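Local coordinates for protein bradavidin 2 (Bradyrhizobium japonicum, PDB 4GGT) that probably binds biotin, as a secreted bacterial relative of avidin and streptavidin built on a closed antiparallel beta barrel, at residues 21-26 with 37-42. Sequence-based numbering, arbitrary orientation.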
loop_
_atom_site.group_PDB
_atom_site.type_symbol
_atom_site.label_atom_id
_atom_site.label_comp_id
_atom_site.label_asym_id
_atom_site.label_seq_id
_atom_site.Cartn_x
_atom_site.Cartn_y
_atom_site.Cartn_z
ATOM N N GLY A 21 -10.997 -1.762 -2.267
ATOM C CA GLY A 21 -10.914 -3.165 -1.868
ATOM C C GLY A 21 -9.533 -3.810 -1.853
ATOM O O GLY A 21 -9.409 -5.039 -1.741
ATOM N N SER A 22 -8.499 -2.994 -2.000
ATOM C CA SER A 22 -7.126 -3.473 -1.840
ATOM C C SER A 22 -6.879 -3.797 -0.376
ATOM O O SER A 22 -7.489 -3.183 0.492
ATOM C CB SER A 22 -6.141 -2.427 -2.358
ATOM O OG SER A 22 -6.230 -2.383 -3.785
ATOM N N GLU A 23 -6.046 -4.808 -0.135
ATOM C CA GLU A 23 -5.801 -5.331 1.206
ATOM C C GLU A 23 -4.379 -5.048 1.638
ATOM O O GLU A 23 -3.433 -5.281 0.881
ATOM C CB GLU A 23 -5.907 -6.863 1.197
ATOM C CG GLU A 23 -7.303 -7.484 0.992
ATOM C CD GLU A 23 -7.156 -8.993 0.964
ATOM O OE1 GLU A 23 -6.649 -9.524 -0.043
ATOM O OE2 GLU A 23 -7.492 -9.649 1.973
ATOM N N LEU A 24 -4.225 -4.689 2.909
ATOM C CA LEU A 24 -2.932 -4.453 3.509
ATOM C C LEU A 24 -2.865 -5.246 4.802
ATOM O O LEU A 24 -3.567 -4.928 5.751
ATOM C CB LEU A 24 -2.741 -2.957 3.802
ATOM C CG LEU A 24 -1.448 -2.545 4.532
ATOM C CD1 LEU A 24 -0.173 -2.976 3.774
ATOM C CD2 LEU A 24 -1.439 -1.046 4.835
ATOM N N LEU A 25 -2.035 -6.296 4.804
ATOM C CA LEU A 25 -1.838 -7.111 6.016
ATOM C C LEU A 25 -0.515 -6.722 6.667
ATOM O O LEU A 25 0.542 -6.761 6.030
ATOM C CB LEU A 25 -1.810 -8.602 5.625
ATOM C CG LEU A 25 -2.285 -9.737 6.514
ATOM C CD1 LEU A 25 -1.436 -10.990 6.162
ATOM C CD2 LEU A 25 -2.365 -9.434 8.022
ATOM N N ILE A 26 -0.560 -6.305 7.931
ATOM C CA ILE A 26 0.645 -5.890 8.619
ATOM C C ILE A 26 1.075 -7.008 9.529
ATOM O O ILE A 26 0.318 -7.424 10.421
ATOM C CB ILE A 26 0.419 -4.597 9.468
ATOM C CG1 ILE A 26 -0.181 -3.462 8.621
ATOM C CG2 ILE A 26 1.715 -4.167 10.121
ATOM C CD1 ILE A 26 0.755 -2.934 7.504
ATOM N N THR A 37 1.992 -7.202 3.709
ATOM C CA THR A 37 1.637 -7.864 2.442
ATOM C C THR A 37 0.478 -7.090 1.843
ATOM O O THR A 37 -0.475 -6.801 2.536
ATOM C CB THR A 37 1.220 -9.342 2.704
ATOM O OG1 THR A 37 2.341 -10.046 3.249
ATOM C CG2 THR A 37 0.759 -10.014 1.431
ATOM N N PHE A 38 0.526 -6.790 0.553
ATOM C CA PHE A 38 -0.484 -5.944 -0.024
ATOM C C PHE A 38 -1.036 -6.695 -1.216
ATOM O O PHE A 38 -0.257 -7.266 -2.003
ATOM C CB PHE A 38 0.158 -4.661 -0.530
ATOM C CG PHE A 38 -0.814 -3.677 -1.103
ATOM C CD1 PHE A 38 -1.385 -2.677 -0.292
ATOM C CD2 PHE A 38 -1.187 -3.761 -2.438
ATOM C CE1 PHE A 38 -2.288 -1.763 -0.850
ATOM C CE2 PHE A 38 -2.078 -2.867 -2.998
ATOM C CZ PHE A 38 -2.643 -1.858 -2.203
ATOM N N THR A 39 -2.339 -6.697 -1.356
ATOM C CA THR A 39 -2.897 -7.226 -2.603
ATOM C C THR A 39 -3.974 -6.351 -3.209
ATOM O O THR A 39 -4.855 -5.875 -2.531
ATOM C CB THR A 39 -3.085 -8.805 -2.626
ATOM O OG1 THR A 39 -4.207 -9.255 -3.447
ATOM C CG2 THR A 39 -2.965 -9.470 -1.281
ATOM N N ASN A 40 -3.785 -6.040 -4.486
ATOM C CA ASN A 40 -4.681 -5.200 -5.251
ATOM C C ASN A 40 -5.783 -6.111 -5.763
ATOM O O ASN A 40 -5.538 -7.295 -5.998
ATOM C CB ASN A 40 -3.890 -4.582 -6.427
ATOM C CG ASN A 40 -4.759 -3.805 -7.389
ATOM O OD1 ASN A 40 -4.830 -2.571 -7.337
ATOM N ND2 ASN A 40 -5.434 -4.523 -8.276
ATOM N N HIS A 41 -6.993 -5.577 -5.893
ATOM C CA HIS A 41 -8.107 -6.380 -6.377
ATOM C C HIS A 41 -8.861 -5.711 -7.512
ATOM O O HIS A 41 -10.080 -5.906 -7.665
ATOM C CB HIS A 41 -9.033 -6.777 -5.228
ATOM C CG HIS A 41 -8.500 -7.898 -4.399
ATOM N ND1 HIS A 41 -7.956 -7.710 -3.146
ATOM C CD2 HIS A 41 -8.395 -9.220 -4.661
ATOM C CE1 HIS A 41 -7.558 -8.876 -2.664
ATOM N NE2 HIS A 41 -7.812 -9.808 -3.569
ATOM N N ALA A 42 -8.134 -4.944 -8.326
ATOM C CA ALA A 42 -8.738 -4.237 -9.454
ATOM C C ALA A 42 -8.811 -5.162 -10.666
ATOM O O ALA A 42 -7.774 -5.571 -11.221
ATOM C CB ALA A 42 -7.957 -2.981 -9.784
HETATM O O HOH W 1 -8.160 -3.039 -5.401
#
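Phe38 and Ser22 meet inside the barrel, where CB of Ser22, whose short side chain allows the close approach, comes within 3.5 Å of CZ of Phe38. With CG anti to the backbone N (chi1 -178°), the ring leans toward the C-terminal end of its own strand, bringing CZ to Ser22. The carbonyl oxygen of Glu23 lies over one face, while CD1 of Leu24 reaches the ring edge near its plane, 4.3 Å from CD1 of Phe38. Flat and branched apolar groups suit this inner face, which Trp78, Val67 and Phe69 help fill. An alanine in place of Phe38 would probably open a gap beside Ser22 and Leu24 and leave Trp78 without its ring partner.

The backbone beneath is that of a beta hairpin, strands 23-28 and 33-39 being consecutive staves of the avidin barrel. Glu23 and Thr39 form one hydrogen-bonded pair, with N of Glu23 2.9 Å from O of Thr39; Leu25 and Thr37 form the next, and Leu24 and Phe38 the non-hydrogen-bonded pair between. At the barrel end, one water bridges OG of Ser22, at 2.6 Å, and N of His41, a job suited to a short hydroxyl. The backbone N of Ser22 donates to OD1 of Asn18, which, like Asn40, belongs to the biotin site.

The other face, bearing Glu23, Leu25, Thr37 and Thr39, is looser, partly exposed where Leu24 and Phe38 are buried. Thr37, beta-branched as befits a strand, turns its hydroxyl to Trp27. In the loops beyond the strand ends, exposed His41 is held lightly: ND1 makes a weak bond to O of Gly21, 3.3 Å long and bent to 138°. Glycine suits its loop because a phi of 88° would press any CB into the preceding carbonyl oxygen.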